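Local coordinates for protein autolysin E (Staphylococcus aureus, PDB 4PI8) that probably hydrolyses glycosidic bonds in the NAG-NAM glycan strands of bacterial peptidoglycan and is held here, as a catalytic mutant, with the disaccharide bound, at residues E61-S66 with E89-Y94; G78-R83 with Y128-I133; V98-S103 with K165-E170; L177-M182 with D202-L207. The protein carries 1 engineered substitution. All blocks are in the same frame, centred on the assembly; numbering follows the deposited sequence.

Interaction 1. Residues E61-S66 with E89-Y94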
# COMPACT_ATOMS: atom_id res chain seq x y z
N GLU A 61 8.29 6.74 9.38
CA GLU A 61 9.13 7.94 9.54
C GLU A 61 8.91 8.84 8.34
O GLU A 61 9.07 8.44 7.16
CB GLU A 61 10.60 7.60 9.62
CG GLU A 61 11.14 6.73 10.76
CD GLU A 61 10.60 7.04 12.14
OE1 GLU A 61 10.18 8.19 12.42
OE2 GLU A 61 10.61 6.09 12.96
N LYS A 62 8.68 10.09 8.66
CA LYS A 62 8.35 11.13 7.69
C LYS A 62 9.55 11.56 6.91
O LYS A 62 10.71 11.28 7.32
CB LYS A 62 7.76 12.28 8.39
CG LYS A 62 6.49 11.90 9.14
CD LYS A 62 5.83 13.08 9.82
CE LYS A 62 6.65 13.52 11.03
NZ LYS A 62 5.99 14.63 11.74
N VAL A 63 9.31 12.19 5.78
CA VAL A 63 10.38 12.67 4.94
C VAL A 63 10.22 14.17 4.67
O VAL A 63 9.10 14.71 4.61
CB VAL A 63 10.56 11.90 3.62
CG1 VAL A 63 11.08 10.51 3.90
CG2 VAL A 63 9.29 11.89 2.82
N PRO A 64 11.34 14.88 4.48
CA PRO A 64 11.34 16.30 4.25
C PRO A 64 11.04 16.63 2.82
O PRO A 64 11.93 16.85 2.00
CB PRO A 64 12.77 16.71 4.67
CG PRO A 64 13.62 15.57 4.30
CD PRO A 64 12.73 14.36 4.64
N MET A 65 9.76 16.67 2.52
CA MET A 65 9.23 17.01 1.19
C MET A 65 8.27 18.14 1.33
O MET A 65 7.27 18.02 2.02
CB MET A 65 8.51 15.79 0.54
CG MET A 65 9.47 14.69 0.12
SD MET A 65 10.37 15.00 -1.42
CE MET A 65 9.03 14.69 -2.56
N SER A 66 8.53 19.24 0.66
CA SER A 66 7.60 20.35 0.64
C SER A 66 6.39 20.11 -0.26
O SER A 66 6.42 19.17 -1.11
CB SER A 66 8.29 21.61 0.11
OG SER A 66 8.62 21.42 -1.26
N GLU A 89 -0.71 16.92 4.52
CA GLU A 89 -1.62 16.92 5.67
C GLU A 89 -1.62 15.51 6.26
O GLU A 89 -1.52 15.33 7.49
CB GLU A 89 -3.00 17.29 5.21
CG GLU A 89 -3.95 17.82 6.22
CD GLU A 89 -5.01 18.63 5.48
OE1 GLU A 89 -5.36 18.26 4.34
OE2 GLU A 89 -5.43 19.68 5.97
N ALA A 90 -1.79 14.49 5.39
CA ALA A 90 -1.81 13.10 5.89
C ALA A 90 -0.49 12.70 6.54
O ALA A 90 -0.46 12.06 7.60
CB ALA A 90 -2.13 12.18 4.72
N GLN A 91 0.64 13.02 5.91
CA GLN A 91 1.94 12.71 6.48
C GLN A 91 2.03 13.24 7.91
O GLN A 91 2.49 12.50 8.79
CB GLN A 91 3.10 13.24 5.61
CG GLN A 91 4.40 13.11 6.38
CD GLN A 91 5.67 13.33 5.58
OE1 GLN A 91 6.36 12.40 5.14
NE2 GLN A 91 6.08 14.59 5.49
N GLU A 92 1.69 14.51 8.10
CA GLU A 92 1.90 15.12 9.41
C GLU A 92 0.85 14.69 10.42
O GLU A 92 1.21 14.46 11.56
CB GLU A 92 1.93 16.65 9.30
CG GLU A 92 3.05 17.16 8.33
CD GLU A 92 4.42 16.66 8.65
OE1 GLU A 92 4.73 16.46 9.84
OE2 GLU A 92 5.29 16.45 7.76
N LYS A 93 -0.39 14.54 10.00
CA LYS A 93 -1.41 14.10 10.98
C LYS A 93 -1.14 12.73 11.52
O LYS A 93 -1.29 12.48 12.73
CB LYS A 93 -2.79 14.14 10.36
CG LYS A 93 -3.35 15.50 10.13
CD LYS A 93 -4.51 15.59 9.14
CE LYS A 93 -5.72 14.83 9.57
NZ LYS A 93 -6.24 15.39 10.84
N TYR A 94 -0.72 11.81 10.64
CA TYR A 94 -0.68 10.39 10.97
C TYR A 94 0.69 9.80 11.03
O TYR A 94 0.82 8.61 11.32
CB TYR A 94 -1.58 9.58 10.02
CG TYR A 94 -3.02 10.01 10.11
CD1 TYR A 94 -3.72 9.86 11.30
CD2 TYR A 94 -3.69 10.59 9.05
CE1 TYR A 94 -5.04 10.32 11.41
CE2 TYR A 94 -4.99 11.00 9.19
CZ TYR A 94 -5.64 10.89 10.36
OH TYR A 94 -6.94 11.29 10.55
O HOH W 1 3.56 13.30 12.34
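Lys62 and Val63 dock on Gln91 and Glu92, fastening the irregular chain of 61-66 to the end of helix 84-94 in this lysozyme-clan, mostly helical fold. The chain of Gln91 leaves the helix with CG anti to the backbone N (chi1 169°) and stays extended beyond, which carries its amide out to the loop. Its CG packs on Lys62 CG at 3.7 Å and its CD on Lys62 CB, and the two ends of the amide then bond to the backbone N and O of Val63. Val63 N donates to Gln91 OE1 over 3.0 Å, nearly straight at 170°, although the donor stands above the carbonyl plane. Gln91 NE2 returns a bond to Val63 O at 3.1 Å, lying in the plane of both groups. Gln91 OE1 also accepts from Val98 N, at the start of the next helix, and NE2 donates as well to Glu92 OE2. With these four bonds the rotation of the buried amide is fixed. Lys62 passes obliquely over the Gln91 chain and its backbone O, and bends at chi3, bringing its ammonium group over the helix to the more exposed Glu92. There Lys62 NZ forms a salt bridge with Glu92 OE1 at 2.9 Å, on the syn side of the carboxylate, while a water links Lys62 NZ to Glu92 O.

Interaction 2. Residues G78-R83 with Y128-I133; sequences GILENR and YNFFGI. With AMU (N-acetyl-beta-muramic acid), chain B.
The loop 128-133, whose far end lines the glycan pocket with Gly132 and Ile133, is backed at its near end by Ile79 and Leu80 of the short 3-10 turn that precedes helix 84-94. The central contact is a CH-pi interaction: Leu80 CD2 lies over one face of the Phe130 ring, 3.9 Å from the centroid and 20° off the normal, displaced toward the CD2-CE2 rim. Ile79 meets the same ring obliquely through CG2, 4.0 Å from Phe130 CE1. Its other branch goes elsewhere: with CG1 anti to the backbone N (chi1 -163°), CD1 reaches the Tyr128 ring at CE2, 3.9 Å away. One isoleucine thus spans two aromatic rings of the loop. The turn carrying these side chains is tied internally, since Arg83 NE donates to Ile79 O at 2.8 Å within the guanidinium plane, and Arg83 NH1 makes a salt bridge with Asp157. Within the loop, Asn129 is tied to Ile133: Asn129 OD1 accepts from Ile133 N at 3.2 Å and Asn129 ND2 donates to Ile133 O at 2.8 Å. Gly132 O lies 3.5 Å from C7 of the N-acetylmuramic acid. Apolar contact alone joins the two segments, while polar bonds shape each one separately, so the match depends on the fit of methyls to rings rather than on directional bonds.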
# COMPACT_ATOMS: atom_id res chain seq x y z
N GLY A 78 -3.12 12.39 -13.15
CA GLY A 78 -4.53 12.25 -13.14
C GLY A 78 -5.25 12.93 -12.00
O GLY A 78 -4.98 14.10 -11.71
N ILE A 79 -6.13 12.21 -11.37
CA ILE A 79 -6.88 12.70 -10.23
C ILE A 79 -5.99 13.08 -9.04
O ILE A 79 -6.43 13.81 -8.18
CB ILE A 79 -7.98 11.71 -9.83
CG1 ILE A 79 -9.02 12.35 -8.95
CG2 ILE A 79 -7.42 10.43 -9.17
CD1 ILE A 79 -10.30 11.55 -8.88
N LEU A 80 -4.76 12.60 -9.01
CA LEU A 80 -3.85 12.92 -7.91
C LEU A 80 -3.06 14.20 -8.14
O LEU A 80 -2.45 14.74 -7.21
CB LEU A 80 -2.91 11.72 -7.63
CG LEU A 80 -3.63 10.45 -7.28
CD1 LEU A 80 -2.57 9.32 -7.14
CD2 LEU A 80 -4.57 10.54 -6.12
N GLU A 81 -3.00 14.69 -9.37
CA GLU A 81 -2.26 15.87 -9.69
C GLU A 81 -2.72 17.05 -8.85
O GLU A 81 -3.93 17.27 -8.63
CB GLU A 81 -2.40 16.20 -11.19
CG GLU A 81 -1.64 17.44 -11.64
CD GLU A 81 -1.74 17.64 -13.14
OE1 GLU A 81 -2.80 18.08 -13.59
OE2 GLU A 81 -0.82 17.23 -13.85
N ASN A 82 -1.75 17.82 -8.34
CA ASN A 82 -1.99 19.01 -7.59
C ASN A 82 -2.71 18.74 -6.29
O ASN A 82 -3.38 19.61 -5.75
CB ASN A 82 -2.66 20.12 -8.47
CG ASN A 82 -1.63 20.90 -9.30
OD1 ASN A 82 -1.91 21.33 -10.42
ND2 ASN A 82 -0.40 20.95 -8.81
N ARG A 83 -2.56 17.53 -5.71
CA ARG A 83 -3.12 17.21 -4.39
C ARG A 83 -1.99 17.01 -3.34
O ARG A 83 -2.23 16.46 -2.24
CB ARG A 83 -4.05 16.00 -4.37
CG ARG A 83 -5.22 16.30 -5.35
CD ARG A 83 -6.34 15.31 -5.19
NE ARG A 83 -7.38 15.53 -6.20
CZ ARG A 83 -8.40 16.34 -6.03
NH1 ARG A 83 -8.58 17.01 -4.93
NH2 ARG A 83 -9.22 16.55 -7.07
N TYR A 128 -14.47 7.51 -3.23
CA TYR A 128 -13.11 7.39 -3.80
C TYR A 128 -12.29 6.49 -2.89
O TYR A 128 -12.55 6.39 -1.72
CB TYR A 128 -12.46 8.80 -3.88
CG TYR A 128 -13.23 9.71 -4.83
CD1 TYR A 128 -14.32 10.43 -4.34
CD2 TYR A 128 -12.86 9.83 -6.13
CE1 TYR A 128 -15.03 11.25 -5.22
CE2 TYR A 128 -13.56 10.64 -7.03
CZ TYR A 128 -14.66 11.34 -6.52
OH TYR A 128 -15.37 12.19 -7.38
N ASN A 129 -11.33 5.83 -3.52
CA ASN A 129 -10.44 4.90 -2.76
C ASN A 129 -9.15 4.82 -3.53
O ASN A 129 -9.09 4.35 -4.64
CB ASN A 129 -11.15 3.55 -2.73
CG ASN A 129 -10.48 2.55 -1.83
OD1 ASN A 129 -9.27 2.56 -1.58
ND2 ASN A 129 -11.28 1.69 -1.31
N PHE A 130 -8.07 5.34 -2.90
CA PHE A 130 -6.81 5.43 -3.58
C PHE A 130 -5.72 4.46 -3.08
O PHE A 130 -4.58 4.55 -3.51
CB PHE A 130 -6.25 6.87 -3.50
CG PHE A 130 -7.09 7.93 -4.16
CD1 PHE A 130 -7.88 7.66 -5.25
CD2 PHE A 130 -7.06 9.20 -3.65
CE1 PHE A 130 -8.67 8.67 -5.83
CE2 PHE A 130 -7.77 10.22 -4.27
CZ PHE A 130 -8.59 9.94 -5.34
N PHE A 131 -6.12 3.56 -2.18
CA PHE A 131 -5.14 2.65 -1.57
C PHE A 131 -5.57 1.19 -1.58
O PHE A 131 -5.07 0.40 -0.74
CB PHE A 131 -4.68 3.13 -0.19
CG PHE A 131 -4.17 4.55 -0.18
CD1 PHE A 131 -2.85 4.81 -0.45
CD2 PHE A 131 -5.03 5.58 0.08
CE1 PHE A 131 -2.34 6.09 -0.46
CE2 PHE A 131 -4.58 6.86 0.06
CZ PHE A 131 -3.24 7.14 -0.22
N GLY A 132 -6.53 0.84 -2.41
CA GLY A 132 -6.96 -0.54 -2.46
C GLY A 132 -7.53 -1.04 -1.18
O GLY A 132 -7.26 -2.23 -0.82
N ILE A 133 -8.32 -0.29 -0.43
CA ILE A 133 -8.80 -0.62 0.86
C ILE A 133 -10.21 -1.20 0.78
O ILE A 133 -11.17 -0.50 0.40
CB ILE A 133 -8.75 0.58 1.84
CG1 ILE A 133 -7.30 1.08 1.97
CG2 ILE A 133 -9.32 0.25 3.19
CD1 ILE A 133 -7.15 2.45 2.56
C1 AMU B . -6.61 -7.17 -0.20
C2 AMU B . -7.20 -6.60 1.06
C3 AMU B . -7.01 -7.59 2.22
C4 AMU B . -7.60 -8.96 1.79
C5 AMU B . -7.06 -9.34 0.44
C6 AMU B . -7.65 -10.67 -0.04
C7 AMU B . -7.17 -4.28 1.97
C8 AMU B . -6.26 -3.14 2.40
C9 AMU B . -6.71 -6.67 4.43
C10 AMU B . -7.34 -5.60 5.22
C11 AMU B . -6.30 -7.85 5.31
O1 AMU B . -6.81 -6.29 -1.30
O3 AMU B . -7.62 -7.13 3.42
O4 AMU B . -7.20 -9.87 2.83
O5 AMU B . -7.36 -8.34 -0.51
O6 AMU B . -7.02 -11.15 -1.23
O7 AMU B . -8.37 -4.17 2.02
O10 AMU B . -6.62 -4.72 5.78
O11 AMU B . -8.63 -5.60 5.36
N2 AMU B . -6.55 -5.33 1.45

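Interaction 3. Residues V98-S103 with K165-E170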
# COMPACT_ATOMS: atom_id res chain seq x y z
N VAL A 98 5.49 10.38 3.27
CA VAL A 98 4.66 10.88 2.17
C VAL A 98 5.11 10.31 0.82
O VAL A 98 4.28 10.20 -0.11
CB VAL A 98 4.61 12.44 2.10
CG1 VAL A 98 5.93 13.03 1.61
CG2 VAL A 98 3.42 12.92 1.33
N ILE A 99 6.39 9.98 0.70
CA ILE A 99 6.83 9.35 -0.56
C ILE A 99 6.20 7.96 -0.71
O ILE A 99 5.78 7.56 -1.80
CB ILE A 99 8.32 9.39 -0.72
CG1 ILE A 99 8.82 10.81 -1.00
CG2 ILE A 99 8.78 8.43 -1.80
CD1 ILE A 99 10.31 11.00 -0.97
N TYR A 100 6.16 7.19 0.38
CA TYR A 100 5.46 5.94 0.40
C TYR A 100 4.01 6.17 0.05
O TYR A 100 3.45 5.46 -0.80
CB TYR A 100 5.60 5.28 1.79
CG TYR A 100 4.43 4.38 2.07
CD1 TYR A 100 4.19 3.24 1.33
CD2 TYR A 100 3.47 4.75 3.02
CE1 TYR A 100 3.05 2.51 1.51
CE2 TYR A 100 2.34 4.00 3.24
CZ TYR A 100 2.10 2.93 2.43
OH TYR A 100 0.91 2.23 2.59
N LEU A 101 3.36 7.16 0.67
CA LEU A 101 1.93 7.35 0.48
C LEU A 101 1.61 7.66 -0.99
O LEU A 101 0.67 7.08 -1.58
CB LEU A 101 1.40 8.45 1.38
CG LEU A 101 -0.07 8.47 1.67
CD1 LEU A 101 -0.57 7.21 2.36
CD2 LEU A 101 -0.35 9.72 2.49
N VAL A 102 2.37 8.55 -1.59
CA VAL A 102 2.21 8.90 -2.99
C VAL A 102 2.43 7.67 -3.82
O VAL A 102 1.68 7.40 -4.77
CB VAL A 102 3.17 10.04 -3.40
CG1 VAL A 102 3.27 10.13 -4.91
CG2 VAL A 102 2.69 11.38 -2.75
N SER A 103 3.55 6.95 -3.57
CA SER A 103 3.88 5.79 -4.38
C SER A 103 2.81 4.72 -4.33
O SER A 103 2.45 4.11 -5.35
CB SER A 103 5.28 5.22 -4.00
OG SER A 103 6.30 6.21 -4.13
N LYS A 165 -4.97 7.44 7.35
CA LYS A 165 -5.46 7.10 8.66
C LYS A 165 -5.61 5.57 8.83
O LYS A 165 -5.20 5.01 9.86
CB LYS A 165 -6.82 7.76 8.90
CG LYS A 165 -7.39 7.50 10.29
CD LYS A 165 -8.80 8.12 10.49
CE LYS A 165 -9.29 7.79 11.89
NZ LYS A 165 -10.69 8.30 12.06
N PHE A 166 -6.17 4.94 7.81
CA PHE A 166 -6.33 3.48 7.79
C PHE A 166 -4.95 2.78 7.87
O PHE A 166 -4.73 1.86 8.70
CB PHE A 166 -7.04 3.06 6.56
CG PHE A 166 -7.11 1.54 6.37
CD1 PHE A 166 -8.10 0.79 6.98
CD2 PHE A 166 -6.19 0.89 5.59
CE1 PHE A 166 -8.17 -0.60 6.76
CE2 PHE A 166 -6.26 -0.47 5.39
CZ PHE A 166 -7.26 -1.20 5.99
N ILE A 167 -3.97 3.19 7.04
CA ILE A 167 -2.66 2.55 7.06
C ILE A 167 -2.01 2.68 8.41
O ILE A 167 -1.50 1.73 8.99
CB ILE A 167 -1.81 3.12 5.91
CG1 ILE A 167 -2.40 2.74 4.55
CG2 ILE A 167 -0.36 2.67 6.04
CD1 ILE A 167 -2.03 3.61 3.41
N ARG A 168 -2.06 3.88 8.98
CA ARG A 168 -1.51 4.09 10.29
C ARG A 168 -2.21 3.21 11.34
O ARG A 168 -1.56 2.53 12.14
CB ARG A 168 -1.59 5.59 10.69
CG ARG A 168 -1.46 5.92 12.19
CD ARG A 168 -0.23 5.41 12.89
NE ARG A 168 1.01 5.98 12.43
CZ ARG A 168 2.19 5.64 12.86
NH1 ARG A 168 3.30 6.17 12.42
NH2 ARG A 168 2.24 4.69 13.81
N ASN A 169 -3.53 3.32 11.38
CA ASN A 169 -4.29 2.67 12.50
C ASN A 169 -4.33 1.19 12.37
O ASN A 169 -4.31 0.51 13.41
CB ASN A 169 -5.68 3.24 12.58
CG ASN A 169 -5.70 4.62 13.19
OD1 ASN A 169 -4.80 4.99 13.87
ND2 ASN A 169 -6.75 5.35 12.92
N GLU A 170 -4.38 0.65 11.15
CA GLU A 170 -4.56 -0.78 10.99
C GLU A 170 -3.29 -1.56 10.71
O GLU A 170 -3.21 -2.73 11.03
CB GLU A 170 -5.58 -1.11 9.92
CG GLU A 170 -6.89 -0.39 10.19
CD GLU A 170 -7.48 -0.70 11.56
OE1 GLU A 170 -7.42 -1.88 11.99
OE2 GLU A 170 -7.99 0.28 12.17
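Between 98-103 and 165-170, both helical, the nearest CA atoms are those of Leu101 and Ile167, 9.3 Å apart, a separation bridged by side chains alone. Ile167 points at the other helix and supplies every atom on its side of the contact. Its CD1 sits 3.3 Å from Tyr100 OH and 4.0 Å from Leu101 CD1, so this one methyl sits in the corner formed by the phenol oxygen and the leucine branch. The CG2 branch, anti to the backbone N while CG1 lies beside it (chi1 -66°), approaches the Tyr100 ring obliquely, 4.1 Å from CE2. Tyr100 itself comes from the opposite direction: CG anti to its own N (chi1 153°) sends the ring across the gap with the hydroxyl leading. That hydroxyl has its polar partner in His104 ND1, one turn further along the same helix, so a buried polar group lies against isoleucine methyls yet is satisfied within its own helix. The pair belongs to the buried helical core of the lysozyme-clan domain, with Met182 of helix 179-184 touching both Tyr100 and Ile167. Phe166, one residue earlier, is turned about a quarter-circle from Ile167 and lines the glycan pocket, where it touches the bound N-acetylmuramic acid; the side chain of Ile167 lies about 7 Å from that sugar. On the flank facing helix 200-215, Ser103 OG donates back to Ile99 O at 2.7 Å, reaching that oxygen from the face opposite to Ser103 N.

Interaction 4. Residues L177-M182 with D202-L207; sequences LNLYQM and DKIAKL
The first turn of helix 179-184 packs against helix 200-215, and between 177-182 and 202-207 Leu179 alone carries the first segment's share. Its side chain points toward its neighbour, with CG anti to the carbonyl carbon (chi1 -65°), and forks over the surface formed by Ile204 and Ala205. Leu179 CD1 lies 4.0 Å from Ile204 CG2, and CD2 stands at a like distance from that same methyl, so the fork straddles the CG2 branch of the isoleucine. Leu179 CD1 also rests 3.9 Å from Ala205 N and 4.2 Å from Ala205 CB. It thus lies against the backbone at Ala205 as well as its methyl, in keeping with the 7.9 Å between the CA atoms of Leu179 and Ala205. Tyr100, Trp200 and Met208 also touch Leu179, so that it meets helix 98-108 as well as helix 200-215. Leu179 is the first residue of its helix, directly after a capped start. Asn178 occupies the N-cap, and Asn178 OD1 accepts from Gln181 N at 2.8 Å in a bond of 164°. In return Gln181 OE1 reaches back over the start of the helix: it takes a 2.9 Å bond from Leu177 N, which stands above the plane of the Gln181 carbonyl, and a weak one from Asn178 N. The amide ends of these two residues therefore bind the first turn from both directions, with Leu179 turned to the core. Reciprocal bonding of this kind, between the N-cap side chain and the residue three further on, defines the capping box.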
# COMPACT_ATOMS: atom_id res chain seq x y z
N LEU A 177 5.40 -2.25 9.71
CA LEU A 177 6.04 -0.95 9.60
C LEU A 177 6.75 -0.74 8.28
O LEU A 177 7.27 0.37 8.06
CB LEU A 177 7.08 -0.79 10.73
CG LEU A 177 6.62 -1.13 12.14
CD1 LEU A 177 7.82 -0.79 13.08
CD2 LEU A 177 5.40 -0.33 12.47
N ASN A 178 6.87 -1.76 7.48
CA ASN A 178 7.50 -1.67 6.16
C ASN A 178 6.71 -2.45 5.17
O ASN A 178 5.76 -3.19 5.51
CB ASN A 178 8.97 -2.00 6.25
CG ASN A 178 9.25 -3.44 6.57
OD1 ASN A 178 8.54 -4.36 6.17
ND2 ASN A 178 10.38 -3.63 7.28
N LEU A 179 7.02 -2.27 3.87
CA LEU A 179 6.23 -2.92 2.87
C LEU A 179 6.19 -4.44 2.97
O LEU A 179 5.19 -5.10 2.76
CB LEU A 179 6.66 -2.50 1.44
CG LEU A 179 6.43 -1.01 1.09
CD1 LEU A 179 7.22 -0.69 -0.15
CD2 LEU A 179 4.99 -0.63 0.95
N TYR A 180 7.38 -4.99 3.22
CA TYR A 180 7.49 -6.45 3.40
C TYR A 180 6.52 -6.97 4.48
O TYR A 180 5.85 -7.95 4.28
CB TYR A 180 8.93 -6.86 3.75
CG TYR A 180 9.09 -8.36 3.73
CD1 TYR A 180 9.31 -9.05 2.56
CD2 TYR A 180 8.99 -9.11 4.88
CE1 TYR A 180 9.39 -10.43 2.53
CE2 TYR A 180 9.06 -10.50 4.84
CZ TYR A 180 9.28 -11.14 3.68
OH TYR A 180 9.32 -12.55 3.64
N GLN A 181 6.52 -6.28 5.61
CA GLN A 181 5.64 -6.68 6.71
C GLN A 181 4.18 -6.49 6.37
O GLN A 181 3.32 -7.29 6.76
CB GLN A 181 5.95 -5.99 8.02
CG GLN A 181 7.33 -6.31 8.58
CD GLN A 181 7.67 -5.41 9.72
OE1 GLN A 181 7.49 -4.19 9.67
NE2 GLN A 181 8.15 -6.00 10.83
N MET A 182 3.85 -5.40 5.67
CA MET A 182 2.46 -5.16 5.25
C MET A 182 2.01 -6.28 4.33
O MET A 182 0.82 -6.68 4.37
CB MET A 182 2.35 -3.80 4.55
CG MET A 182 2.51 -2.63 5.50
SD MET A 182 2.50 -1.03 4.67
CE MET A 182 0.75 -0.88 4.27
N ASP A 202 7.22 -4.73 -4.36
CA ASP A 202 8.25 -4.31 -5.33
C ASP A 202 7.76 -3.14 -6.15
O ASP A 202 8.57 -2.25 -6.45
CB ASP A 202 8.55 -5.49 -6.26
CG ASP A 202 8.99 -6.69 -5.50
OD1 ASP A 202 10.13 -6.71 -5.04
OD2 ASP A 202 8.17 -7.57 -5.26
N LYS A 203 6.52 -3.13 -6.55
CA LYS A 203 6.00 -2.04 -7.39
C LYS A 203 6.04 -0.72 -6.61
O LYS A 203 6.48 0.33 -7.15
CB LYS A 203 4.61 -2.30 -7.87
CG LYS A 203 4.53 -3.52 -8.79
CD LYS A 203 3.08 -3.94 -9.06
CE LYS A 203 3.02 -5.07 -10.10
NZ LYS A 203 1.64 -5.53 -10.28
N ILE A 204 5.63 -0.70 -5.38
CA ILE A 204 5.62 0.53 -4.59
C ILE A 204 7.06 0.94 -4.32
O ILE A 204 7.42 2.12 -4.43
CB ILE A 204 4.79 0.32 -3.28
CG1 ILE A 204 3.34 0.02 -3.63
CG2 ILE A 204 4.89 1.57 -2.43
CD1 ILE A 204 2.50 -0.36 -2.46
N ALA A 205 7.90 -0.01 -3.94
CA ALA A 205 9.34 0.27 -3.62
C ALA A 205 10.07 0.89 -4.82
O ALA A 205 10.92 1.77 -4.61
CB ALA A 205 10.05 -1.01 -3.17
N LYS A 206 9.75 0.44 -6.03
CA LYS A 206 10.44 0.97 -7.22
C LYS A 206 10.15 2.45 -7.35
O LYS A 206 11.05 3.28 -7.60
CB LYS A 206 9.98 0.23 -8.45
CG LYS A 206 10.73 0.71 -9.69
CD LYS A 206 10.41 -0.08 -10.94
CE LYS A 206 8.99 0.14 -11.40
NZ LYS A 206 8.67 1.53 -11.83
N LEU A 207 8.91 2.84 -7.20
CA LEU A 207 8.56 4.25 -7.27
C LEU A 207 9.15 5.03 -6.13
O LEU A 207 9.62 6.17 -6.32
CB LEU A 207 7.04 4.47 -7.29
CG LEU A 207 6.29 3.84 -8.46
CD1 LEU A 207 4.84 4.28 -8.40
CD2 LEU A 207 6.92 4.25 -9.81

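In the fold
Interactions 3 and 4 are buried, each about 7 Å from the chain centre to the contact centre; interaction 4 is wholly aliphatic, whereas interaction 3 adds a tyrosine. Helix 98-108, one partner of interaction 3, also borders interaction 4 through Tyr100, which touches both Leu179 and Met182. Interaction 1, centred about 16 Å out, differs most: it is held by hydrogen bonds and a partly solvent-facing salt bridge. It joins interaction 3 directly through Gln91 with Val98 and Tyr94 with Arg168. Interaction 2 is intermediate, apolar but only partly buried; its Phe131 and Ile133 pack on Leu101, Ile167 and Phe166 of interaction 3, which therefore touches all three others, whereas those do not touch one another.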